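Local coordinates for succinyl-CoA ligase (ADP-forming) subunit alpha (Methanosaeta concilii, PDB 6HXI), which combines a CoA-ligase family region with a citrate synthase-like C-terminal region and holds bound coenzyme A, at residues Tyr6-Ile11 / Asp132-Gly137; Thr13-Tyr18 / Gln26-Phe31; Asp32-Arg37 / Gly156-Ile161; Pro66-Ile71 / Ala75-Glu80. All coordinates share one frame; numbering follows the deposited sequence.

Contact 1: residues Tyr6-Ile11 / Asp132-Gly137; sequences YVLFDI and DKIVIG
The outermost strand of a Rossmann-like sheet, 134-136, meets the N-terminal loop where Leu8 packs on Ile134 and Ile136. The contact is apolar and largely buried. The two methyls of Leu8 divide the work. CD1 goes to the first isoleucine, with Leu8 CD1 and Ile134 CD1 3.9 Å apart, and the two side chains pass at a slant. CD2 goes to the second, meeting it tip to tip, with Leu8 CD2 and Ile136 CD1 at 3.6 Å. Ile136 CG1, anti to the carbonyl carbon (chi1 -67°), carries the CD1 that meets Leu8. Ile108 of strand 108-111 touches Leu8, Phe9 and Ile136. Around this apolar core hydrogen bonds hold the loop: Arg107 NH2 to Val7 O and Thr145 OG1 to Phe9 O. Phe9 adds a looser touch, Phe9 CZ to Ile136 CD1 at 4.2 Å. One face of its ring is covered by Leu8 CB, which sits over the ring centre, 4.1 Å above the plane.

Contact 2: residues Thr13-Tyr18 / Gln26-Phe31; sequences TKAFVY and QRMLDF
Between 13-18 and 26-31 the backbones come nearest at Val17 and Met28, whose CA atoms are 9.8 Å apart. Both CB atoms point across the gap. The two side chains slide past each other in opposite directions, so sulfur meets methyl: Met28 SD lies 3.9 Å from Val17 CG2. The thioether is bent at its end (chi3 72°). Beyond the bend, Met28 CE comes to 4.5 Å from Ala15 CB, a loose contact two residues earlier on the strand. Phe149 touches both Ala15 and Met28, and Ile42 touches Met28. Elsewhere on the helix, Gln26 NE2 gives a weak bond to Asp30 OD1, at 3.0 Å and 127°. Asp30 OD2 also forms a salt bridge to Arg350 of a second subunit, another copy of this protein. The Val17 side chain is about 9 Å from bound coenzyme A. Helix 22-34 connects the neighbouring parallel strands 15-18 and 42-46, the beta-alpha-beta crossover that is the repeating unit of Rossmann-like folds.

Contact 3: residues Asp32-Arg37 / Gly156-Ile161; sequences DYVCKR and GTIENI
No flat group takes part where Val34 meets Ile158 and Ile161; the rings and planes lie to the side. The Tyr33 ring packs edge-to-face with Trp58. The Arg37 guanidinium has Asp32 OD1 well out of its plane, and Arg37 NE to Asp32 OD1 is a long 4.0 Å, so only charges attract there. Across the contact, Val34 and Ile158 reach toward each other tip to tip. Val34 CG2 is 3.8 Å from Ile158 CD1. Val34 CG2 sits between the backbone N and the carbonyl carbon, with CG1 anti to the latter (chi1 -64°). The same Val34 CG2 also lies 4.2 Å from Ile161 CG2, one helical turn on. Each helix end is tied off separately. Lys36, with positive phi, closes helix 22-34 in a Schellman motif. Thr157 is the N-cap of helix 158-163: Asn160 N donates to Thr157 OG1 at 3.3 Å and 160°. Between 32-37 and 156-161 the touching atoms are all carbons of apolar side chains, so the fit rests on shape and burial.

Contact 4: residues Pro66-Ile71 / Ala75-Glu80; sequences PMYKTI and ALAYPE
Tyr68 and Tyr78 lead the side-chain contact, and their side chains cross at about a right angle. Tyr68 CE1 lies at the edge of the Tyr78 ring, in its plane, 3.8 Å from Tyr78 CE2. Both tyrosines have CG anti to the carbonyl carbon (chi1 -67° for Tyr68 and -63° for Tyr78). Pro66 meets the far end of the second ring, with Pro66 CG 3.7 Å from Tyr78 CE2. Two van der Waals contacts set a carbon against a hydroxyl: Pro66 CG is 3.3 Å from Tyr78 OH, and Ala77 CB is 3.3 Å from Tyr68 OH. The hydrogen bonding is helical. Ala75 N donates to Ile71 O at 2.9 Å and 168°, an i to i+4 bond of the first turn. Thr70 is the N-cap of this helix, its OG1 taking Leu73 N. Helix 71-77 thus lies back against strand 61-68, which leads into it. Strand 42-46 runs alongside: Ala44 touches Tyr68, Ser43 touches Tyr78 and Ile46 touches Ile71. Strand 15-18, next in the sheet, adds Phe16 against Tyr78 and Tyr18 against Ile71.

In the fold
Contacts 1, 2 and 4 all reach the seven-stranded mixed sheet. Contact 1 spans the longest stretch of chain, from the N-terminal loop to outermost strand 134-136, and encloses contacts 2 and 4. Contacts 2 and 3 share helix 22-34 and have centres 11 Å apart; Phe31 packs on Ile161 between them. The segments of contact 3 alternate along the chain with those of contact 1. Contacts 2 and 4, with centres 14 Å apart, meet through Phe16 and Tyr18. Contacts 3 and 4 lie farthest apart, 25 Å between centres. Contacts 1, 2 and 4 belong to the Rossmann-like part; contact 3 joins its helix 22-34 to helix 158-163, which lies in the chain among strands of the six-stranded sheet.

Contact 1: residues Tyr6-Ile11 / Asp132-Gly137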
loop_
_atom_site.group_PDB
_atom_site.type_symbol
_atom_site.label_atom_id
_atom_site.label_comp_id
_atom_site.label_asym_id
_atom_site.label_seq_id
_atom_site.Cartn_x
_atom_site.Cartn_y
_atom_site.Cartn_z
ATOM N N TYR B 6 -26.531 2.524 -59.044
ATOM C CA TYR B 6 -27.280 1.328 -58.680
ATOM C C TYR B 6 -26.590 0.473 -57.594
ATOM O O TYR B 6 -27.263 -0.298 -56.917
ATOM C CB TYR B 6 -27.619 0.488 -59.919
ATOM C CG TYR B 6 -26.426 0.045 -60.742
ATOM C CD1 TYR B 6 -25.677 -1.068 -60.378
ATOM C CD2 TYR B 6 -26.106 0.680 -61.940
ATOM C CE1 TYR B 6 -24.609 -1.512 -61.154
ATOM C CE2 TYR B 6 -25.043 0.241 -62.731
ATOM C CZ TYR B 6 -24.288 -0.847 -62.325
ATOM O OH TYR B 6 -23.228 -1.276 -63.076
ATOM N N VAL B 7 -25.264 0.591 -57.441
ATOM C CA VAL B 7 -24.507 -0.157 -56.428
ATOM C C VAL B 7 -24.693 0.491 -55.040
ATOM O O VAL B 7 -24.362 1.671 -54.849
ATOM C CB VAL B 7 -23.000 -0.320 -56.778
ATOM C CG1 VAL B 7 -22.263 -1.087 -55.691
ATOM C CG2 VAL B 7 -22.808 -1.003 -58.123
ATOM N N LEU B 8 -25.196 -0.280 -54.067
ATOM C CA LEU B 8 -25.320 0.265 -52.716
ATOM C C LEU B 8 -24.007 -0.017 -52.008
ATOM O O LEU B 8 -23.326 0.923 -51.590
ATOM C CB LEU B 8 -26.509 -0.350 -51.980
ATOM C CG LEU B 8 -27.347 0.570 -51.084
ATOM C CD1 LEU B 8 -28.085 1.635 -51.893
ATOM C CD2 LEU B 8 -28.374 -0.244 -50.333
ATOM N N PHE B 9 -23.605 -1.310 -51.965
ATOM C CA PHE B 9 -22.362 -1.770 -51.341
ATOM C C PHE B 9 -21.602 -2.682 -52.222
ATOM O O PHE B 9 -22.187 -3.516 -52.907
ATOM C CB PHE B 9 -22.607 -2.559 -50.058
ATOM C CG PHE B 9 -23.772 -2.120 -49.235
ATOM C CD1 PHE B 9 -23.749 -0.904 -48.568
ATOM C CD2 PHE B 9 -24.882 -2.938 -49.088
ATOM C CE1 PHE B 9 -24.835 -0.493 -47.796
ATOM C CE2 PHE B 9 -25.971 -2.528 -48.316
ATOM C CZ PHE B 9 -25.945 -1.301 -47.688
ATOM N N ASP B 10 -20.288 -2.616 -52.109
ATOM C CA ASP B 10 -19.388 -3.513 -52.810
ATOM C C ASP B 10 -18.305 -3.997 -51.847
ATOM O O ASP B 10 -18.363 -3.734 -50.635
ATOM C CB ASP B 10 -18.812 -2.867 -54.092
ATOM C CG ASP B 10 -18.136 -1.512 -53.928
ATOM O OD1 ASP B 10 -17.319 -1.355 -52.979
ATOM O OD2 ASP B 10 -18.352 -0.632 -54.802
ATOM N N ILE B 11 -17.321 -4.707 -52.396
ATOM C CA ILE B 11 -16.212 -5.277 -51.668
ATOM C C ILE B 11 -15.251 -4.180 -51.166
ATOM O O ILE B 11 -14.391 -4.474 -50.349
ATOM C CB ILE B 11 -15.555 -6.383 -52.543
ATOM C CG1 ILE B 11 -14.793 -7.399 -51.668
ATOM C CG2 ILE B 11 -14.697 -5.809 -53.675
ATOM C CD1 ILE B 11 -14.923 -8.882 -52.073
ATOM N N ASP B 132 -29.822 13.052 -52.321
ATOM C CA ASP B 132 -29.471 11.872 -53.134
ATOM C C ASP B 132 -28.760 10.768 -52.287
ATOM O O ASP B 132 -27.790 10.132 -52.717
ATOM C CB ASP B 132 -28.679 12.259 -54.405
ATOM C CG ASP B 132 -29.007 11.366 -55.592
ATOM O OD1 ASP B 132 -28.478 10.220 -55.646
ATOM O OD2 ASP B 132 -29.831 11.788 -56.442
ATOM N N LYS B 133 -29.249 10.575 -51.053
ATOM C CA LYS B 133 -28.711 9.602 -50.108
ATOM C C LYS B 133 -29.713 8.467 -49.873
ATOM O O LYS B 133 -30.804 8.500 -50.444
ATOM C CB LYS B 133 -28.264 10.315 -48.832
ATOM C CG LYS B 133 -27.051 11.196 -49.105
ATOM C CD LYS B 133 -26.581 12.007 -47.923
ATOM C CE LYS B 133 -25.545 12.989 -48.411
ATOM N NZ LYS B 133 -24.692 13.451 -47.304
ATOM N N ILE B 134 -29.323 7.424 -49.132
ATOM C CA ILE B 134 -30.223 6.285 -48.886
ATOM C C ILE B 134 -30.403 6.019 -47.395
ATOM O O ILE B 134 -29.415 5.985 -46.659
ATOM C CB ILE B 134 -29.792 5.005 -49.690
ATOM C CG1 ILE B 134 -29.971 5.218 -51.217
ATOM C CG2 ILE B 134 -30.534 3.727 -49.250
ATOM C CD1 ILE B 134 -28.670 5.541 -51.947
ATOM N N VAL B 135 -31.658 5.839 -46.956
ATOM C CA VAL B 135 -31.950 5.446 -45.586
ATOM C C VAL B 135 -32.628 4.068 -45.647
ATOM O O VAL B 135 -33.700 3.943 -46.239
ATOM C CB VAL B 135 -32.761 6.475 -44.733
ATOM C CG1 VAL B 135 -33.139 5.886 -43.369
ATOM C CG2 VAL B 135 -31.984 7.762 -44.542
ATOM N N ILE B 136 -31.978 3.045 -45.085
ATOM C CA ILE B 136 -32.542 1.705 -44.996
ATOM C C ILE B 136 -33.054 1.624 -43.564
ATOM O O ILE B 136 -32.292 1.809 -42.622
ATOM C CB ILE B 136 -31.551 0.553 -45.367
ATOM C CG1 ILE B 136 -31.184 0.613 -46.873
ATOM C CG2 ILE B 136 -32.145 -0.812 -45.041
ATOM C CD1 ILE B 136 -29.762 0.456 -47.127
ATOM N N GLY B 137 -34.356 1.452 -43.425
ATOM C CA GLY B 137 -35.024 1.406 -42.137
ATOM C C GLY B 137 -35.954 2.585 -41.956
ATOM O O GLY B 137 -36.302 3.236 -42.945
#

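Contact 2: residues Thr13-Tyr18 / Gln26-Phe31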
loop_
_atom_site.group_PDB
_atom_site.type_symbol
_atom_site.label_atom_id
_atom_site.label_comp_id
_atom_site.label_asym_id
_atom_site.label_seq_id
_atom_site.Cartn_x
_atom_site.Cartn_y
_atom_site.Cartn_z
ATOM N N THR B 13 -16.579 -1.161 -49.885
ATOM C CA THR B 13 -17.407 -0.392 -48.937
ATOM C C THR B 13 -16.790 -0.375 -47.531
ATOM O O THR B 13 -16.443 -1.422 -46.988
ATOM C CB THR B 13 -18.821 -0.947 -48.921
ATOM O OG1 THR B 13 -19.394 -0.731 -50.204
ATOM C CG2 THR B 13 -19.691 -0.324 -47.861
ATOM N N LYS B 14 -16.649 0.827 -46.982
ATOM C CA LYS B 14 -16.153 1.119 -45.642
ATOM C C LYS B 14 -17.291 1.801 -44.869
ATOM O O LYS B 14 -18.042 2.621 -45.425
ATOM C CB LYS B 14 -14.884 1.983 -45.700
ATOM C CG LYS B 14 -13.653 1.227 -46.167
ATOM C CD LYS B 14 -13.113 0.275 -45.104
ATOM C CE LYS B 14 -11.713 -0.173 -45.422
ATOM N NZ LYS B 14 -11.058 -0.781 -44.239
ATOM N N ALA B 15 -17.446 1.413 -43.616
ATOM C CA ALA B 15 -18.557 1.841 -42.799
ATOM C C ALA B 15 -18.181 2.259 -41.382
ATOM O O ALA B 15 -17.119 1.893 -40.874
ATOM C CB ALA B 15 -19.596 0.715 -42.722
ATOM N N PHE B 16 -19.108 2.994 -40.737
ATOM C CA PHE B 16 -19.055 3.346 -39.337
ATOM C C PHE B 16 -20.178 2.578 -38.696
ATOM O O PHE B 16 -21.234 2.405 -39.298
ATOM C CB PHE B 16 -19.307 4.835 -39.109
ATOM C CG PHE B 16 -18.325 5.794 -39.740
ATOM C CD1 PHE B 16 -16.964 5.711 -39.452
ATOM C CD2 PHE B 16 -18.768 6.834 -40.541
ATOM C CE1 PHE B 16 -16.062 6.637 -39.985
ATOM C CE2 PHE B 16 -17.864 7.735 -41.105
ATOM C CZ PHE B 16 -16.515 7.650 -40.801
ATOM N N VAL B 17 -19.945 2.084 -37.500
ATOM C CA VAL B 17 -20.976 1.434 -36.720
ATOM C C VAL B 17 -21.248 2.410 -35.591
ATOM O O VAL B 17 -20.360 2.659 -34.775
ATOM C CB VAL B 17 -20.564 0.018 -36.210
ATOM C CG1 VAL B 17 -21.604 -0.531 -35.218
ATOM C CG2 VAL B 17 -20.371 -0.947 -37.370
ATOM N N TYR B 18 -22.428 3.030 -35.592
ATOM C CA TYR B 18 -22.855 3.945 -34.530
ATOM C C TYR B 18 -23.512 3.086 -33.442
ATOM O O TYR B 18 -24.537 2.428 -33.689
ATOM C CB TYR B 18 -23.850 5.021 -35.045
ATOM C CG TYR B 18 -24.138 6.063 -33.988
ATOM C CD1 TYR B 18 -25.039 5.808 -32.958
ATOM C CD2 TYR B 18 -23.437 7.269 -33.959
ATOM C CE1 TYR B 18 -25.246 6.721 -31.940
ATOM C CE2 TYR B 18 -23.651 8.202 -32.946
ATOM C CZ TYR B 18 -24.547 7.916 -31.934
ATOM O OH TYR B 18 -24.779 8.822 -30.940
ATOM N N GLN B 26 -18.462 -7.765 -34.579
ATOM C CA GLN B 26 -17.830 -9.053 -34.854
ATOM C C GLN B 26 -18.457 -9.790 -36.060
ATOM O O GLN B 26 -17.718 -10.375 -36.850
ATOM C CB GLN B 26 -17.780 -9.966 -33.604
ATOM C CG GLN B 26 -16.873 -11.203 -33.803
ATOM C CD GLN B 26 -15.449 -10.815 -34.139
ATOM O OE1 GLN B 26 -14.677 -10.385 -33.278
ATOM N NE2 GLN B 26 -15.077 -10.902 -35.408
ATOM N N ARG B 27 -19.792 -9.733 -36.207
ATOM C CA ARG B 27 -20.519 -10.375 -37.308
ATOM C C ARG B 27 -20.086 -9.788 -38.642
ATOM O O ARG B 27 -19.816 -10.544 -39.582
ATOM C CB ARG B 27 -22.042 -10.244 -37.123
ATOM C CG ARG B 27 -22.562 -11.122 -36.002
ATOM C CD ARG B 27 -24.018 -11.413 -36.133
ATOM N NE ARG B 27 -24.393 -12.508 -35.247
ATOM C CZ ARG B 27 -25.027 -12.347 -34.098
ATOM N NH1 ARG B 27 -25.336 -13.394 -33.353
ATOM N NH2 ARG B 27 -25.348 -11.131 -33.675
ATOM N N MET B 28 -19.973 -8.440 -38.714
ATOM C CA MET B 28 -19.540 -7.764 -39.936
ATOM C C MET B 28 -18.120 -8.207 -40.331
ATOM O O MET B 28 -17.899 -8.634 -41.464
ATOM C CB MET B 28 -19.642 -6.238 -39.796
ATOM C CG MET B 28 -21.066 -5.749 -39.845
ATOM S SD MET B 28 -21.253 -3.970 -39.596
ATOM C CE MET B 28 -20.619 -3.351 -41.140
ATOM N N LEU B 29 -17.184 -8.191 -39.364
ATOM C CA LEU B 29 -15.799 -8.589 -39.587
ATOM C C LEU B 29 -15.683 -10.048 -40.007
ATOM O O LEU B 29 -14.884 -10.369 -40.895
ATOM C CB LEU B 29 -14.943 -8.325 -38.338
ATOM C CG LEU B 29 -14.772 -6.868 -37.969
ATOM C CD1 LEU B 29 -14.166 -6.728 -36.574
ATOM C CD2 LEU B 29 -13.922 -6.147 -39.000
ATOM N N ASP B 30 -16.501 -10.922 -39.399
ATOM C CA ASP B 30 -16.505 -12.347 -39.707
ATOM C C ASP B 30 -16.917 -12.594 -41.164
ATOM O O ASP B 30 -16.339 -13.449 -41.829
ATOM C CB ASP B 30 -17.427 -13.100 -38.724
ATOM C CG ASP B 30 -16.801 -13.458 -37.387
ATOM O OD1 ASP B 30 -15.593 -13.199 -37.205
ATOM O OD2 ASP B 30 -17.507 -14.047 -36.544
ATOM N N PHE B 31 -17.887 -11.823 -41.655
ATOM C CA PHE B 31 -18.374 -11.907 -43.035
ATOM C C PHE B 31 -17.281 -11.445 -44.005
ATOM O O PHE B 31 -17.011 -12.127 -44.977
ATOM C CB PHE B 31 -19.648 -11.066 -43.212
ATOM C CG PHE B 31 -20.310 -11.235 -44.560
ATOM C CD1 PHE B 31 -20.829 -12.468 -44.954
ATOM C CD2 PHE B 31 -20.411 -10.165 -45.440
ATOM C CE1 PHE B 31 -21.458 -12.620 -46.203
ATOM C CE2 PHE B 31 -21.027 -10.325 -46.697
ATOM C CZ PHE B 31 -21.553 -11.547 -47.060
#

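Contact 3: residues Asp32-Arg37 / Gly156-Ile161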
loop_
_atom_site.group_PDB
_atom_site.type_symbol
_atom_site.label_atom_id
_atom_site.label_comp_id
_atom_site.label_asym_id
_atom_site.label_seq_id
_atom_site.Cartn_x
_atom_site.Cartn_y
_atom_site.Cartn_z
ATOM N N ASP B 32 -16.610 -10.330 -43.687
ATOM C CA ASP B 32 -15.516 -9.798 -44.481
ATOM C C ASP B 32 -14.419 -10.855 -44.601
ATOM O O ASP B 32 -13.939 -11.106 -45.697
ATOM C CB ASP B 32 -14.953 -8.516 -43.835
ATOM C CG ASP B 32 -15.953 -7.405 -43.598
ATOM O OD1 ASP B 32 -16.958 -7.327 -44.356
ATOM O OD2 ASP B 32 -15.733 -6.605 -42.668
ATOM N N TYR B 33 -14.086 -11.525 -43.484
ATOM C CA TYR B 33 -13.098 -12.591 -43.469
ATOM C C TYR B 33 -13.479 -13.791 -44.408
ATOM O O TYR B 33 -12.661 -14.162 -45.253
ATOM C CB TYR B 33 -12.825 -13.062 -42.032
ATOM C CG TYR B 33 -11.724 -14.085 -41.965
ATOM C CD1 TYR B 33 -10.389 -13.702 -42.033
ATOM C CD2 TYR B 33 -12.013 -15.440 -41.859
ATOM C CE1 TYR B 33 -9.364 -14.653 -42.017
ATOM C CE2 TYR B 33 -11.003 -16.397 -41.831
ATOM C CZ TYR B 33 -9.679 -15.998 -41.919
ATOM O OH TYR B 33 -8.686 -16.937 -41.880
ATOM N N VAL B 34 -14.699 -14.372 -44.251
ATOM C CA VAL B 34 -15.170 -15.513 -45.049
ATOM C C VAL B 34 -15.366 -15.152 -46.541
ATOM O O VAL B 34 -15.321 -16.044 -47.373
ATOM C CB VAL B 34 -16.412 -16.249 -44.472
ATOM C CG1 VAL B 34 -16.105 -16.907 -43.130
ATOM C CG2 VAL B 34 -17.636 -15.344 -44.383
ATOM N N CYS B 35 -15.538 -13.853 -46.868
ATOM C CA CYS B 35 -15.675 -13.344 -48.238
ATOM C C CYS B 35 -14.334 -13.090 -48.895
ATOM O O CYS B 35 -14.286 -12.718 -50.071
ATOM C CB CYS B 35 -16.541 -12.091 -48.256
ATOM S SG CYS B 35 -18.269 -12.409 -47.853
ATOM N N LYS B 36 -13.247 -13.260 -48.114
ATOM C CA LYS B 36 -11.856 -13.079 -48.534
ATOM C C LYS B 36 -11.557 -11.617 -48.867
ATOM O O LYS B 36 -10.721 -11.345 -49.731
ATOM C CB LYS B 36 -11.467 -14.047 -49.691
ATOM C CG LYS B 36 -11.683 -15.521 -49.369
ATOM C CD LYS B 36 -10.948 -16.425 -50.353
ATOM C CE LYS B 36 -10.210 -17.555 -49.659
ATOM N NZ LYS B 36 -9.083 -17.073 -48.798
ATOM N N ARG B 37 -12.234 -10.677 -48.177
ATOM C CA ARG B 37 -12.041 -9.241 -48.356
ATOM C C ARG B 37 -10.624 -8.849 -47.982
ATOM O O ARG B 37 -10.031 -9.447 -47.074
ATOM C CB ARG B 37 -13.034 -8.423 -47.503
ATOM C CG ARG B 37 -14.421 -8.263 -48.118
ATOM C CD ARG B 37 -15.276 -7.233 -47.380
ATOM N NE ARG B 37 -14.573 -5.958 -47.206
ATOM C CZ ARG B 37 -15.117 -4.759 -47.370
ATOM N NH1 ARG B 37 -16.396 -4.643 -47.715
ATOM N NH2 ARG B 37 -14.383 -3.666 -47.215
ATOM N N GLY B 156 -27.403 -13.294 -39.724
ATOM C CA GLY B 156 -27.039 -14.011 -38.510
ATOM C C GLY B 156 -25.670 -14.618 -38.362
ATOM O O GLY B 156 -24.659 -13.923 -38.474
ATOM N N THR B 157 -25.631 -15.896 -37.993
ATOM C CA THR B 157 -24.378 -16.613 -37.703
ATOM C C THR B 157 -23.562 -16.929 -38.937
ATOM O O THR B 157 -24.123 -17.043 -40.028
ATOM C CB THR B 157 -24.658 -17.885 -36.873
ATOM O OG1 THR B 157 -25.370 -18.840 -37.666
ATOM C CG2 THR B 157 -25.450 -17.589 -35.591
ATOM N N ILE B 158 -22.242 -17.158 -38.756
ATOM C CA ILE B 158 -21.350 -17.543 -39.863
ATOM C C ILE B 158 -21.766 -18.908 -40.430
ATOM O O ILE B 158 -21.645 -19.129 -41.645
ATOM C CB ILE B 158 -19.849 -17.422 -39.455
ATOM C CG1 ILE B 158 -19.373 -15.964 -39.585
ATOM C CG2 ILE B 158 -18.923 -18.328 -40.252
ATOM C CD1 ILE B 158 -19.310 -15.354 -40.997
ATOM N N GLU B 159 -22.325 -19.787 -39.575
ATOM C CA GLU B 159 -22.849 -21.099 -39.997
ATOM C C GLU B 159 -23.991 -20.897 -41.001
ATOM O O GLU B 159 -24.007 -21.521 -42.060
ATOM C CB GLU B 159 -23.315 -21.926 -38.777
ATOM C CG GLU B 159 -22.173 -22.691 -38.114
ATOM C CD GLU B 159 -22.317 -23.048 -36.643
ATOM O OE1 GLU B 159 -21.666 -24.027 -36.213
ATOM O OE2 GLU B 159 -23.044 -22.335 -35.913
ATOM N N ASN B 160 -24.911 -19.980 -40.682
ATOM C CA ASN B 160 -26.023 -19.609 -41.553
ATOM C C ASN B 160 -25.510 -18.968 -42.846
ATOM O O ASN B 160 -26.022 -19.301 -43.911
ATOM C CB ASN B 160 -27.011 -18.692 -40.826
ATOM C CG ASN B 160 -28.190 -18.310 -41.673
ATOM O OD1 ASN B 160 -29.036 -19.129 -42.049
ATOM N ND2 ASN B 160 -28.216 -17.071 -42.076
ATOM N N ILE B 161 -24.477 -18.094 -42.771
ATOM C CA ILE B 161 -23.877 -17.472 -43.964
ATOM C C ILE B 161 -23.328 -18.544 -44.901
ATOM O O ILE B 161 -23.585 -18.487 -46.110
ATOM C CB ILE B 161 -22.838 -16.374 -43.594
ATOM C CG1 ILE B 161 -23.553 -15.075 -43.258
ATOM C CG2 ILE B 161 -21.760 -16.146 -44.683
ATOM C CD1 ILE B 161 -23.087 -14.553 -42.039
#

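Contact 4: residues Pro66-Ile71 / Ala75-Glu80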
loop_
_atom_site.group_PDB
_atom_site.type_symbol
_atom_site.label_atom_id
_atom_site.label_comp_id
_atom_site.label_asym_id
_atom_site.label_seq_id
_atom_site.Cartn_x
_atom_site.Cartn_y
_atom_site.Cartn_z
ATOM N N PRO B 66 -10.551 1.887 -34.399
ATOM C CA PRO B 66 -10.657 3.162 -33.667
ATOM C C PRO B 66 -12.109 3.452 -33.280
ATOM O O PRO B 66 -13.041 2.968 -33.923
ATOM C CB PRO B 66 -10.087 4.187 -34.635
ATOM C CG PRO B 66 -10.279 3.582 -35.976
ATOM C CD PRO B 66 -10.339 2.103 -35.846
ATOM N N MET B 67 -12.297 4.215 -32.202
ATOM C CA MET B 67 -13.610 4.481 -31.648
ATOM C C MET B 67 -13.736 5.960 -31.303
ATOM O O MET B 67 -12.905 6.492 -30.566
ATOM C CB MET B 67 -13.806 3.525 -30.462
ATOM C CG MET B 67 -15.197 3.478 -29.919
ATOM S SD MET B 67 -15.356 2.067 -28.787
ATOM C CE MET B 67 -14.493 2.661 -27.361
ATOM N N TYR B 68 -14.716 6.640 -31.944
ATOM C CA TYR B 68 -14.973 8.088 -31.856
ATOM C C TYR B 68 -16.231 8.420 -31.107
ATOM O O TYR B 68 -17.190 7.679 -31.195
ATOM C CB TYR B 68 -15.019 8.711 -33.275
ATOM C CG TYR B 68 -13.674 8.662 -33.966
ATOM C CD1 TYR B 68 -13.269 7.530 -34.668
ATOM C CD2 TYR B 68 -12.776 9.718 -33.863
ATOM C CE1 TYR B 68 -12.017 7.459 -35.267
ATOM C CE2 TYR B 68 -11.519 9.660 -34.471
ATOM C CZ TYR B 68 -11.142 8.523 -35.158
ATOM O OH TYR B 68 -9.918 8.456 -35.756
ATOM N N LYS B 69 -16.247 9.560 -30.399
ATOM C CA LYS B 69 -17.406 10.015 -29.627
ATOM C C LYS B 69 -18.523 10.573 -30.511
ATOM O O LYS B 69 -19.697 10.457 -30.146
ATOM C CB LYS B 69 -16.982 11.080 -28.597
ATOM C CG LYS B 69 -16.977 10.593 -27.151
ATOM C CD LYS B 69 -17.194 11.748 -26.177
ATOM C CE LYS B 69 -17.667 11.266 -24.821
ATOM N NZ LYS B 69 -18.064 12.380 -23.922
ATOM N N THR B 70 -18.163 11.218 -31.652
ATOM C CA THR B 70 -19.136 11.859 -32.555
ATOM C C THR B 70 -18.994 11.418 -34.023
ATOM O O THR B 70 -17.937 10.949 -34.445
ATOM C CB THR B 70 -19.063 13.421 -32.460
ATOM O OG1 THR B 70 -17.909 13.901 -33.161
ATOM C CG2 THR B 70 -19.058 13.955 -31.024
ATOM N N ILE B 71 -20.074 11.617 -34.797
ATOM C CA ILE B 71 -20.145 11.340 -36.235
ATOM C C ILE B 71 -19.221 12.314 -37.015
ATOM O O ILE B 71 -18.414 11.804 -37.791
ATOM C CB ILE B 71 -21.593 11.309 -36.752
ATOM C CG1 ILE B 71 -22.379 10.146 -36.127
ATOM C CG2 ILE B 71 -21.639 11.256 -38.296
ATOM C CD1 ILE B 71 -23.952 10.340 -36.114
ATOM N N ALA B 75 -16.099 10.975 -39.354
ATOM C CA ALA B 75 -16.189 11.297 -40.777
ATOM C C ALA B 75 -14.943 12.027 -41.276
ATOM O O ALA B 75 -14.411 11.667 -42.324
ATOM C CB ALA B 75 -17.447 12.100 -41.066
ATOM N N LEU B 76 -14.441 12.987 -40.486
ATOM C CA LEU B 76 -13.217 13.728 -40.788
ATOM C C LEU B 76 -11.969 12.816 -40.757
ATOM O O LEU B 76 -11.072 12.985 -41.584
ATOM C CB LEU B 76 -13.053 14.918 -39.825
ATOM C CG LEU B 76 -12.124 16.024 -40.320
ATOM C CD1 LEU B 76 -12.871 17.010 -41.209
ATOM C CD2 LEU B 76 -11.475 16.745 -39.165
ATOM N N ALA B 77 -11.924 11.838 -39.836
ATOM C CA ALA B 77 -10.796 10.898 -39.769
ATOM C C ALA B 77 -10.870 9.832 -40.887
ATOM O O ALA B 77 -9.852 9.502 -41.490
ATOM C CB ALA B 77 -10.747 10.233 -38.407
ATOM N N TYR B 78 -12.078 9.325 -41.193
ATOM C CA TYR B 78 -12.275 8.303 -42.222
ATOM C C TYR B 78 -13.247 8.777 -43.311
ATOM O O TYR B 78 -14.382 8.288 -43.354
ATOM C CB TYR B 78 -12.676 6.938 -41.592
ATOM C CG TYR B 78 -11.595 6.372 -40.696
ATOM C CD1 TYR B 78 -10.552 5.613 -41.223
ATOM C CD2 TYR B 78 -11.538 6.704 -39.348
ATOM C CE1 TYR B 78 -9.501 5.168 -40.426
ATOM C CE2 TYR B 78 -10.482 6.284 -38.544
ATOM C CZ TYR B 78 -9.475 5.496 -39.080
ATOM O OH TYR B 78 -8.434 5.071 -38.275
ATOM N N PRO B 79 -12.820 9.715 -44.221
ATOM C CA PRO B 79 -13.732 10.182 -45.279
ATOM C C PRO B 79 -14.133 9.111 -46.281
ATOM O O PRO B 79 -15.151 9.274 -46.952
ATOM C CB PRO B 79 -12.967 11.330 -45.951
ATOM C CG PRO B 79 -11.571 11.134 -45.601
ATOM C CD PRO B 79 -11.519 10.418 -44.290
ATOM N N GLU B 80 -13.353 8.019 -46.370
ATOM C CA GLU B 80 -13.622 6.900 -47.277
ATOM C C GLU B 80 -14.864 6.089 -46.879
ATOM O O GLU B 80 -15.383 5.339 -47.696
ATOM C CB GLU B 80 -12.389 5.978 -47.383
ATOM C CG GLU B 80 -12.047 5.213 -46.109
ATOM C CD GLU B 80 -10.984 5.833 -45.228
ATOM O OE1 GLU B 80 -10.235 5.059 -44.590
ATOM O OE2 GLU B 80 -10.897 7.081 -45.172
#